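PDB 7PN0: ribose-phosphate pyrophosphokinase from Thermus thermophilus, which catalyses the transfer of a pyrophosphate group from ATP to ribose 5-phosphate, yielding phosphoribosyl pyrophosphate and AMP. Local coordinates for residues Thr125-Ser130 with Leu173-Ala178; Arg181-Pro186 with Thr213-Asp218; Thr85-Tyr90 with Pro288-Ala293; Glu147-Asn152 with Arg282-Ala287. One frame throughout, in Å; residues are numbered along the deposited sequence.

Interaction 1. Residues Thr125-Ser130 with Leu173-Ala178; sequences TMTLHS and LKRASA. With ADP (adenosine-5'-diphosphate), chain C; SO4 (sulfate ion), chain F.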
# COMPACT_ATOMS: atom_id res chain seq x y z
N THR A 125 -23.90 6.11 2.35
CA THR A 125 -24.32 7.18 1.43
C THR A 125 -25.72 6.86 0.92
O THR A 125 -26.20 5.77 1.16
CB THR A 125 -23.27 7.43 0.34
OG1 THR A 125 -23.60 8.58 -0.43
CG2 THR A 125 -23.08 6.28 -0.63
N MET A 126 -26.27 7.76 0.13
CA MET A 126 -27.64 7.56 -0.40
C MET A 126 -27.67 8.07 -1.84
O MET A 126 -27.07 9.09 -2.12
CB MET A 126 -28.69 8.28 0.45
CG MET A 126 -30.09 8.25 -0.14
SD MET A 126 -31.31 9.02 1.00
CE MET A 126 -31.61 7.67 2.12
N THR A 127 -28.39 7.36 -2.68
CA THR A 127 -28.63 7.78 -4.08
C THR A 127 -27.34 8.33 -4.72
O THR A 127 -27.29 9.53 -5.13
CB THR A 127 -29.81 8.75 -4.17
OG1 THR A 127 -30.93 8.24 -3.45
CG2 THR A 127 -30.18 9.01 -5.61
N LEU A 128 -26.36 7.46 -4.97
CA LEU A 128 -25.19 7.83 -5.83
C LEU A 128 -25.68 8.17 -7.23
O LEU A 128 -26.63 7.55 -7.70
CB LEU A 128 -24.20 6.69 -5.89
CG LEU A 128 -23.47 6.46 -4.59
CD1 LEU A 128 -22.73 5.16 -4.64
CD2 LEU A 128 -22.53 7.62 -4.29
N HIS A 129 -25.09 9.19 -7.83
CA HIS A 129 -25.45 9.67 -9.18
C HIS A 129 -25.42 8.51 -10.18
O HIS A 129 -26.33 8.40 -11.01
CB HIS A 129 -24.50 10.78 -9.62
CG HIS A 129 -24.77 11.20 -11.02
ND1 HIS A 129 -25.95 11.88 -11.37
CD2 HIS A 129 -24.09 10.97 -12.17
CE1 HIS A 129 -25.93 12.09 -12.68
NE2 HIS A 129 -24.80 11.56 -13.19
N SER A 130 -24.41 7.65 -10.08
CA SER A 130 -24.35 6.41 -10.88
C SER A 130 -23.98 5.26 -9.96
O SER A 130 -23.16 5.43 -9.06
CB SER A 130 -23.44 6.55 -12.06
OG SER A 130 -22.05 6.52 -11.68
N LEU A 173 -35.27 6.56 -16.98
CA LEU A 173 -36.26 5.47 -17.15
C LEU A 173 -36.16 4.44 -16.00
O LEU A 173 -37.21 3.95 -15.55
CB LEU A 173 -35.98 4.81 -18.51
CG LEU A 173 -37.09 4.77 -19.56
CD1 LEU A 173 -38.32 5.58 -19.22
CD2 LEU A 173 -36.55 5.19 -20.92
N LYS A 174 -34.96 4.09 -15.56
CA LYS A 174 -34.79 3.01 -14.55
C LYS A 174 -35.39 3.45 -13.20
O LYS A 174 -36.16 2.66 -12.57
CB LYS A 174 -33.31 2.66 -14.41
CG LYS A 174 -33.03 1.46 -13.53
CD LYS A 174 -31.56 1.29 -13.15
CE LYS A 174 -30.59 1.45 -14.31
NZ LYS A 174 -30.71 0.34 -15.29
N ARG A 175 -35.03 4.66 -12.76
CA ARG A 175 -35.50 5.22 -11.46
C ARG A 175 -37.01 5.51 -11.57
O ARG A 175 -37.77 5.17 -10.63
CB ARG A 175 -34.67 6.44 -11.05
CG ARG A 175 -35.12 7.04 -9.73
CD ARG A 175 -34.11 8.05 -9.17
NE ARG A 175 -32.88 7.44 -8.69
CZ ARG A 175 -31.69 7.48 -9.29
NH1 ARG A 175 -30.68 6.86 -8.71
NH2 ARG A 175 -31.49 8.08 -10.47
N ALA A 176 -37.46 6.04 -12.70
CA ALA A 176 -38.89 6.31 -12.94
C ALA A 176 -39.69 5.00 -12.94
O ALA A 176 -40.79 4.96 -12.33
CB ALA A 176 -39.08 7.10 -14.22
N SER A 177 -39.19 3.94 -13.59
CA SER A 177 -39.86 2.62 -13.65
C SER A 177 -40.05 2.01 -12.25
O SER A 177 -41.08 1.36 -12.00
CB SER A 177 -39.06 1.70 -14.51
OG SER A 177 -39.76 0.49 -14.61
N ALA A 178 -39.04 2.14 -11.39
CA ALA A 178 -39.07 1.65 -9.99
C ALA A 178 -40.20 2.35 -9.25
O ALA A 178 -40.92 1.66 -8.54
CB ALA A 178 -37.75 1.90 -9.29
PB ADP C . -25.09 12.63 -16.50
O1B ADP C . -26.00 11.40 -16.39
O2B ADP C . -23.92 12.57 -15.55
O3B ADP C . -25.78 13.98 -16.49
PA ADP C . -23.19 13.17 -18.41
O1A ADP C . -22.05 12.45 -17.75
O2A ADP C . -23.17 13.30 -19.90
O3A ADP C . -24.55 12.48 -18.00
O5' ADP C . -23.41 14.62 -17.71
C5' ADP C . -22.36 15.21 -16.88
C4' ADP C . -22.26 16.71 -17.10
O4' ADP C . -22.10 17.35 -15.80
C3' ADP C . -21.07 17.20 -17.94
O3' ADP C . -20.51 16.22 -18.81
C2' ADP C . -19.99 17.38 -16.87
O2' ADP C . -19.03 18.31 -17.29
C1' ADP C . -20.80 17.86 -15.66
N9 ADP C . -20.25 17.41 -14.38
C8 ADP C . -19.26 16.47 -14.16
N7 ADP C . -18.95 16.31 -12.89
C5 ADP C . -19.78 17.21 -12.24
C6 ADP C . -19.93 17.54 -10.88
N6 ADP C . -19.25 16.94 -9.91
N1 ADP C . -20.85 18.50 -10.55
C2 ADP C . -21.55 19.06 -11.54
N3 ADP C . -21.50 18.81 -12.85
C4 ADP C . -20.58 17.89 -13.15
S SO4 F . -32.03 5.32 -5.50
O1 SO4 F . -32.16 3.93 -5.14
O2 SO4 F . -32.21 6.10 -4.29
O3 SO4 F . -33.06 5.71 -6.49
O4 SO4 F . -30.72 5.56 -6.01
O HOH W 1 -28.83 9.03 -11.52
O HOH W 2 -28.37 6.27 -10.51

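Interaction 2. Residues Arg181-Pro186 with Thr213-Asp218; sequences RRLGLP and TALIVD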
# COMPACT_ATOMS: atom_id res chain seq x y z
N ARG A 181 -43.63 1.16 -10.54
CA ARG A 181 -43.99 -0.19 -10.05
C ARG A 181 -44.44 -0.08 -8.59
O ARG A 181 -45.40 -0.77 -8.23
CB ARG A 181 -42.85 -1.19 -10.29
CG ARG A 181 -42.65 -1.56 -11.76
CD ARG A 181 -41.62 -2.66 -12.05
NE ARG A 181 -40.43 -2.53 -11.21
CZ ARG A 181 -39.30 -1.88 -11.53
NH1 ARG A 181 -38.33 -1.81 -10.64
NH2 ARG A 181 -39.13 -1.30 -12.71
N ARG A 182 -43.79 0.77 -7.79
CA ARG A 182 -44.10 0.95 -6.34
C ARG A 182 -45.49 1.56 -6.15
O ARG A 182 -46.17 1.16 -5.17
CB ARG A 182 -43.05 1.82 -5.65
CG ARG A 182 -41.80 1.06 -5.26
CD ARG A 182 -40.74 2.01 -4.71
NE ARG A 182 -39.54 1.27 -4.42
CZ ARG A 182 -39.33 0.50 -3.35
NH1 ARG A 182 -40.25 0.32 -2.40
NH2 ARG A 182 -38.19 -0.14 -3.26
N LEU A 183 -45.89 2.50 -7.01
CA LEU A 183 -47.20 3.21 -6.93
C LEU A 183 -48.29 2.57 -7.81
O LEU A 183 -49.40 3.11 -7.79
CB LEU A 183 -46.99 4.65 -7.38
CG LEU A 183 -46.02 5.44 -6.51
CD1 LEU A 183 -46.02 6.90 -6.91
CD2 LEU A 183 -46.38 5.29 -5.04
N GLY A 184 -47.98 1.52 -8.59
CA GLY A 184 -48.93 0.82 -9.47
C GLY A 184 -49.42 1.74 -10.56
O GLY A 184 -50.60 1.73 -10.86
N LEU A 185 -48.52 2.50 -11.16
CA LEU A 185 -48.84 3.56 -12.13
C LEU A 185 -48.25 3.16 -13.47
O LEU A 185 -47.24 2.44 -13.54
CB LEU A 185 -48.22 4.87 -11.66
CG LEU A 185 -49.08 5.90 -10.93
CD1 LEU A 185 -50.31 5.33 -10.27
CD2 LEU A 185 -48.24 6.68 -9.94
N PRO A 186 -48.84 3.67 -14.57
CA PRO A 186 -48.25 3.56 -15.89
C PRO A 186 -46.98 4.42 -15.93
O PRO A 186 -46.86 5.34 -15.15
CB PRO A 186 -49.33 4.11 -16.84
CG PRO A 186 -50.18 5.02 -15.97
CD PRO A 186 -50.11 4.43 -14.58
N THR A 213 -52.17 13.53 -13.69
CA THR A 213 -51.19 14.04 -12.71
C THR A 213 -49.87 13.35 -13.02
O THR A 213 -49.77 12.16 -12.80
CB THR A 213 -51.65 13.79 -11.27
OG1 THR A 213 -52.84 14.57 -11.16
CG2 THR A 213 -50.64 14.23 -10.24
N ALA A 214 -48.95 14.07 -13.64
CA ALA A 214 -47.63 13.53 -14.02
C ALA A 214 -46.69 13.64 -12.81
O ALA A 214 -46.60 14.73 -12.18
CB ALA A 214 -47.10 14.27 -15.20
N LEU A 215 -45.97 12.55 -12.53
CA LEU A 215 -44.94 12.48 -11.47
C LEU A 215 -43.56 12.39 -12.15
O LEU A 215 -43.39 11.52 -13.01
CB LEU A 215 -45.22 11.25 -10.60
CG LEU A 215 -46.64 11.09 -10.09
CD1 LEU A 215 -46.69 9.95 -9.11
CD2 LEU A 215 -47.14 12.39 -9.44
N ILE A 216 -42.61 13.24 -11.77
CA ILE A 216 -41.20 13.08 -12.25
C ILE A 216 -40.27 12.87 -11.06
O ILE A 216 -40.51 13.45 -9.95
CB ILE A 216 -40.76 14.21 -13.18
CG1 ILE A 216 -40.61 15.55 -12.46
CG2 ILE A 216 -41.72 14.28 -14.37
CD1 ILE A 216 -40.24 16.71 -13.35
N VAL A 217 -39.23 12.08 -11.25
CA VAL A 217 -38.31 11.76 -10.12
C VAL A 217 -36.90 11.84 -10.69
O VAL A 217 -36.69 11.41 -11.86
CB VAL A 217 -38.65 10.42 -9.46
CG1 VAL A 217 -38.60 9.25 -10.45
CG2 VAL A 217 -37.79 10.16 -8.23
N ASP A 218 -35.98 12.39 -9.90
CA ASP A 218 -34.56 12.41 -10.30
C ASP A 218 -33.68 12.04 -9.10
O ASP A 218 -34.19 12.03 -7.96
CB ASP A 218 -34.18 13.76 -10.90
CG ASP A 218 -33.07 13.65 -11.95
OD1 ASP A 218 -32.72 12.50 -12.33
OD2 ASP A 218 -32.58 14.70 -12.40

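Interaction 3. Residues Thr85-Tyr90 with Pro288-Ala293; sequences TAVIPY and PLFAEA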
# COMPACT_ATOMS: atom_id res chain seq x y z
N THR A 85 -16.39 5.52 9.98
CA THR A 85 -17.28 5.53 8.80
C THR A 85 -17.50 6.97 8.35
O THR A 85 -17.94 7.82 9.21
CB THR A 85 -18.61 4.85 9.13
OG1 THR A 85 -18.36 3.50 9.55
CG2 THR A 85 -19.57 4.94 7.97
N ALA A 86 -17.29 7.23 7.07
CA ALA A 86 -17.68 8.49 6.41
C ALA A 86 -19.16 8.34 6.07
O ALA A 86 -19.50 7.59 5.17
CB ALA A 86 -16.88 8.80 5.18
N VAL A 87 -20.00 9.09 6.77
CA VAL A 87 -21.44 9.20 6.42
C VAL A 87 -21.58 10.41 5.51
O VAL A 87 -21.43 11.55 5.95
CB VAL A 87 -22.34 9.28 7.66
CG1 VAL A 87 -23.78 9.34 7.23
CG2 VAL A 87 -22.08 8.10 8.59
N ILE A 88 -21.83 10.14 4.24
CA ILE A 88 -21.83 11.17 3.17
C ILE A 88 -23.21 11.08 2.55
O ILE A 88 -23.41 10.37 1.57
CB ILE A 88 -20.73 10.91 2.11
CG1 ILE A 88 -19.36 10.79 2.77
CG2 ILE A 88 -20.79 12.00 1.06
CD1 ILE A 88 -18.26 10.41 1.79
N PRO A 89 -24.19 11.81 3.10
CA PRO A 89 -25.56 11.68 2.61
C PRO A 89 -25.69 12.12 1.15
O PRO A 89 -26.37 11.42 0.41
CB PRO A 89 -26.39 12.55 3.56
CG PRO A 89 -25.55 12.64 4.78
CD PRO A 89 -24.10 12.65 4.31
N TYR A 90 -24.98 13.16 0.74
CA TYR A 90 -24.94 13.59 -0.67
C TYR A 90 -23.48 13.67 -1.14
O TYR A 90 -22.77 14.53 -0.70
CB TYR A 90 -25.61 14.93 -0.90
CG TYR A 90 -25.48 15.48 -2.31
CD1 TYR A 90 -25.75 14.70 -3.42
CD2 TYR A 90 -25.02 16.77 -2.54
CE1 TYR A 90 -25.58 15.18 -4.71
CE2 TYR A 90 -24.86 17.29 -3.82
CZ TYR A 90 -25.13 16.48 -4.91
OH TYR A 90 -25.02 16.99 -6.17
N PRO A 288 -34.18 9.30 9.99
CA PRO A 288 -34.51 8.01 10.60
C PRO A 288 -33.92 6.81 9.86
O PRO A 288 -33.50 5.87 10.48
CB PRO A 288 -36.05 7.93 10.57
CG PRO A 288 -36.47 9.40 10.46
CD PRO A 288 -35.39 10.06 9.60
N LEU A 289 -33.85 6.88 8.54
CA LEU A 289 -33.26 5.78 7.74
C LEU A 289 -31.75 5.76 7.95
O LEU A 289 -31.19 4.68 8.14
CB LEU A 289 -33.61 5.93 6.27
CG LEU A 289 -33.09 4.80 5.38
CD1 LEU A 289 -33.56 3.43 5.87
CD2 LEU A 289 -33.48 5.03 3.95
N PHE A 290 -31.08 6.91 7.94
CA PHE A 290 -29.61 6.88 8.20
C PHE A 290 -29.34 6.36 9.61
O PHE A 290 -28.40 5.57 9.83
CB PHE A 290 -29.00 8.26 7.99
CG PHE A 290 -28.60 8.52 6.57
CD1 PHE A 290 -29.50 9.01 5.63
CD2 PHE A 290 -27.28 8.32 6.18
CE1 PHE A 290 -29.10 9.27 4.33
CE2 PHE A 290 -26.89 8.62 4.90
CZ PHE A 290 -27.80 9.06 3.96
N ALA A 291 -30.15 6.79 10.59
CA ALA A 291 -29.99 6.32 11.98
C ALA A 291 -30.15 4.79 12.05
O ALA A 291 -29.31 4.13 12.68
CB ALA A 291 -30.93 7.05 12.88
N GLU A 292 -31.14 4.22 11.39
CA GLU A 292 -31.37 2.76 11.38
C GLU A 292 -30.16 2.08 10.72
O GLU A 292 -29.75 1.05 11.22
CB GLU A 292 -32.67 2.40 10.67
CG GLU A 292 -33.09 0.95 10.88
CD GLU A 292 -33.14 0.53 12.34
OE1 GLU A 292 -33.58 1.35 13.16
OE2 GLU A 292 -32.70 -0.61 12.66
N ALA A 293 -29.69 2.60 9.57
CA ALA A 293 -28.51 2.01 8.89
C ALA A 293 -27.30 2.03 9.84
O ALA A 293 -26.61 1.00 10.00
CB ALA A 293 -28.27 2.77 7.60

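Interaction 4. Residues Glu147-Asn152 with Arg282-Ala287; sequences EPVIAN and RTLTVA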
# COMPACT_ATOMS: atom_id res chain seq x y z
N GLU A 147 -35.88 5.26 -2.73
CA GLU A 147 -37.10 4.75 -3.41
C GLU A 147 -38.29 4.70 -2.44
O GLU A 147 -39.35 5.20 -2.76
CB GLU A 147 -36.88 3.37 -4.01
CG GLU A 147 -36.21 3.37 -5.38
CD GLU A 147 -36.17 1.97 -6.01
OE1 GLU A 147 -37.03 1.13 -5.67
OE2 GLU A 147 -35.28 1.74 -6.83
N PRO A 148 -38.21 4.03 -1.26
CA PRO A 148 -39.39 3.91 -0.40
C PRO A 148 -39.88 5.28 0.11
O PRO A 148 -41.09 5.49 0.16
CB PRO A 148 -38.92 2.99 0.74
CG PRO A 148 -37.76 2.22 0.13
CD PRO A 148 -37.08 3.24 -0.75
N VAL A 149 -38.96 6.21 0.42
CA VAL A 149 -39.38 7.49 1.04
C VAL A 149 -40.05 8.34 -0.05
O VAL A 149 -41.06 9.05 0.26
CB VAL A 149 -38.21 8.22 1.72
CG1 VAL A 149 -38.56 9.66 2.05
CG2 VAL A 149 -37.77 7.52 3.01
N ILE A 150 -39.54 8.29 -1.28
CA ILE A 150 -40.07 9.12 -2.42
C ILE A 150 -41.44 8.58 -2.83
O ILE A 150 -42.38 9.39 -3.06
CB ILE A 150 -39.07 9.16 -3.59
CG1 ILE A 150 -37.84 9.99 -3.21
CG2 ILE A 150 -39.72 9.65 -4.89
CD1 ILE A 150 -36.81 10.11 -4.29
N ALA A 151 -41.57 7.26 -2.94
CA ALA A 151 -42.86 6.62 -3.29
C ALA A 151 -43.91 6.92 -2.18
O ALA A 151 -45.06 7.27 -2.50
CB ALA A 151 -42.64 5.15 -3.53
N ASN A 152 -43.53 6.86 -0.91
CA ASN A 152 -44.44 7.20 0.22
C ASN A 152 -44.96 8.64 0.07
O ASN A 152 -46.19 8.88 0.22
CB ASN A 152 -43.76 7.01 1.58
CG ASN A 152 -44.72 7.24 2.73
OD1 ASN A 152 -45.57 6.40 2.98
ND2 ASN A 152 -44.59 8.37 3.42
N ARG A 282 -40.93 20.88 -0.49
CA ARG A 282 -41.27 19.96 0.63
C ARG A 282 -40.03 19.13 0.98
O ARG A 282 -39.25 18.78 0.06
CB ARG A 282 -42.42 19.06 0.21
CG ARG A 282 -43.14 18.39 1.37
CD ARG A 282 -44.24 19.26 1.95
NE ARG A 282 -45.48 18.50 2.12
CZ ARG A 282 -46.69 18.87 1.65
NH1 ARG A 282 -46.85 20.00 0.97
NH2 ARG A 282 -47.74 18.11 1.88
N THR A 283 -39.87 18.82 2.27
CA THR A 283 -38.73 18.02 2.77
C THR A 283 -39.19 16.62 3.18
O THR A 283 -40.20 16.49 3.87
CB THR A 283 -38.04 18.74 3.92
OG1 THR A 283 -37.55 19.97 3.42
CG2 THR A 283 -36.89 17.91 4.47
N LEU A 284 -38.44 15.60 2.76
CA LEU A 284 -38.69 14.19 3.10
C LEU A 284 -37.49 13.75 3.94
O LEU A 284 -36.38 13.53 3.39
CB LEU A 284 -38.81 13.34 1.82
CG LEU A 284 -39.67 13.89 0.68
CD1 LEU A 284 -39.59 12.98 -0.54
CD2 LEU A 284 -41.13 14.08 1.13
N THR A 285 -37.64 13.70 5.26
CA THR A 285 -36.47 13.47 6.13
C THR A 285 -35.95 12.03 5.95
O THR A 285 -36.74 11.09 5.86
CB THR A 285 -36.73 13.85 7.59
OG1 THR A 285 -35.41 13.72 8.14
CG2 THR A 285 -37.75 12.99 8.29
N VAL A 286 -34.63 11.88 5.87
CA VAL A 286 -33.98 10.55 5.81
C VAL A 286 -33.14 10.38 7.07
O VAL A 286 -32.42 9.39 7.15
CB VAL A 286 -33.16 10.38 4.51
CG1 VAL A 286 -34.08 10.22 3.31
CG2 VAL A 286 -32.20 11.52 4.31
N ALA A 287 -33.24 11.28 8.04
CA ALA A 287 -32.54 11.09 9.34
C ALA A 287 -32.90 9.74 9.96
O ALA A 287 -32.01 8.99 10.41
CB ALA A 287 -32.86 12.26 10.26

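Interaction 1. Residues Thr125-Ser130 with Leu173-Ala178
The methyl CG2 of Thr127 lies 3.8 Å from NH1 of Arg175, approaching the guanidinium group obliquely, and no hydrogen bond joins the two segments directly. A sulfate ion, probably taken from the crystallisation liquor, fills the polar role instead. It sits at the edge of the guanidinium group, with its sulfur in the plane of that group. Arg175 NE donates to sulfate O3 at 2.8 Å along a nearly straight line (167°), while NH1 reaches sulfate O4 at 3.0 Å. From the loop, Thr127 OG1 donates to sulfate O2 at 2.6 Å, so one anion is held by both segments. A bend in the arginine chain at chi3 (-70°) turns its head to meet the anion. NH1 and NH2 also take part in a second bridge: each donates to a water, and both waters donate to the backbone carbonyl of His129, the water on NH2 standing 2.6 Å from His129 O. An alanine in place of Arg175 would probably leave the sulfate without its cationic partner and both waters without their N-H donor on the helix side. The ring of His129 serves the nucleotide instead, its NE2 donating to O2B of ADP at 2.7 Å, with the acceptor near the ring plane; Asp219 bonds ND1 and so helps to fix the ring. Ser145 and Ala146 complete the grip on the sulfate, and Thr127 OG1 is also bonded to Thr247. The loop follows strand 122-126 of the N-terminal parallel sheet, whereas helix 173-183 rests on strands 163-167 and 187-194 of the second sheet.

Interaction 2. Residues Arg181-Pro186 with Thr213-Asp218
Leu185 and Leu215 are the residues whose backbones come nearest, with 9.8 Å between their CA atoms, a spacing that leaves the joining of turn and strand entirely to side chains. Three leucines do it. The methyl CD1 of Leu215 is the shared point: it meets CD2 of Leu185 at 3.7 Å and CD1 of Leu183 at 3.8 Å. The two approaches differ in direction, since the side chain of Leu185 crosses that of Leu215 at about a right angle, whereas Leu183 comes in at a slant. In both Leu183 and Leu215, CG stands opposite the carbonyl carbon (chi1 -61° and -50°), a choice that carries one methyl of each forward to the meeting point. Leu185 is less regular, its chi1 of -99° lying away from a staggered position. Between the two leucines of the turn, Gly184 is the first residue to leave the helical conformation, and its positive phi, a value glycine accepts readily, lets the chain turn so that residues before and after it face the same strand. This is the turn of a beta-alpha-beta crossover in the second PRTase-like half: strand 163-167, helix 173-183, then strand 187-194. Phe154 of helix 147-157 touches both Leu183 and Leu215, and Ala163 and Val165 of strand 163-167 adjoin Leu185. Across the sheet, helix 225-236 packs against Ala214 and Ile216.

Interaction 3. Residues Thr85-Tyr90 with Pro288-Ala293
Phe290 sends its ring from helix 287-299 to Val87 of strand 83-88 and to Pro89 just along the chain. From CB the chain turns so that CG lies roughly opposite the carbonyl carbon (chi1 -87°), and the ring then points toward the strand. On one flank CD2 comes first, 3.8 Å from the methyl CG1 of Val87. Next along that flank is CE2, shared between the same methyl and Pro89, whose CA is 4.0 Å away. At the far end CZ meets the proline, with Pro89 CA at 3.7 Å and Pro89 CB at 3.8 Å. Both neighbours lie oblique to the ring, and Val87 runs past it in the opposite direction. The helix follows the last strand of the C-terminal mixed sheet, yet its phenylalanine packs on the parallel sheet of the N-terminal half, so the contact ties together the two PRTase-like halves of the chain. With an alanine at Phe290, Val87 CG1 and Pro89 would probably lose their aromatic neighbour and a gap would be likely to open between helix and sheet. Leu124 and Met126 of the adjacent strand 122-126 also touch the ring, as does Ile18 of helix 12-21.

Interaction 4. Residues Glu147-Asn152 with Arg282-Ala287
Val149 and Leu284 lie alongside each other, their side chains running in opposite directions, one from helix 147-157 and the other from strand 281-284. What touches is near the root of the leucine: CG1 of Val149 rests 3.7 Å from Leu284 CB. That methyl is placed there because it extends opposite the valine's own backbone N (chi1 166°). Beyond CB the leucine leans on toward the next helical residue, where its CD1 lies 4.3 Å from Ile150 CA and 4.4 Å from Ile150 CG1, a looser approach. Helix 147-157 follows strand 141-144, the last of the N-terminal parallel sheet, and leads to strand 163-167 of the C-terminal mixed sheet; here it lies against strand 281-284, the outermost strand on that side of this sheet within the chain. Just past Leu284 the chain changes course in an ST turn, in which Thr285 OG1 accepts from Ala287 N at 3.3 Å (162°), leaving Val286 as the N-cap of helix 287-299. Asp271 pins this turn from outside, bonding the Thr285 hydroxyl with one carboxylate oxygen and Val286 N with the other. Ala268 of strand 266-270 packs beside Leu284, and on the far side of helix 147-157 Ala151 meets Leu179 and Arg182 of helix 173-183.

How the interactions relate
Chemistry follows position in these four contacts. Interaction 1, close to the nucleotide, is polar and bridged by anion and water, whereas interactions 2, 3 and 4 rest on apolar side chains. Interaction 3 is wholly buried, while interaction 4 is only partly so. Helix 173-183 serves both interaction 1 and interaction 2, and Arg182 of the same helix forms a salt bridge with Glu147 of interaction 4, NE to OE1 at 2.8 Å. Interactions 1 and 3 use neighbouring strands of the N-terminal sheet, and Met126 of the former packs on Phe290 of the latter. Interactions 2 and 4 reach the C-terminal sheet, and Val217 of its strand 213-218 packs on Ile150 of helix 147-157.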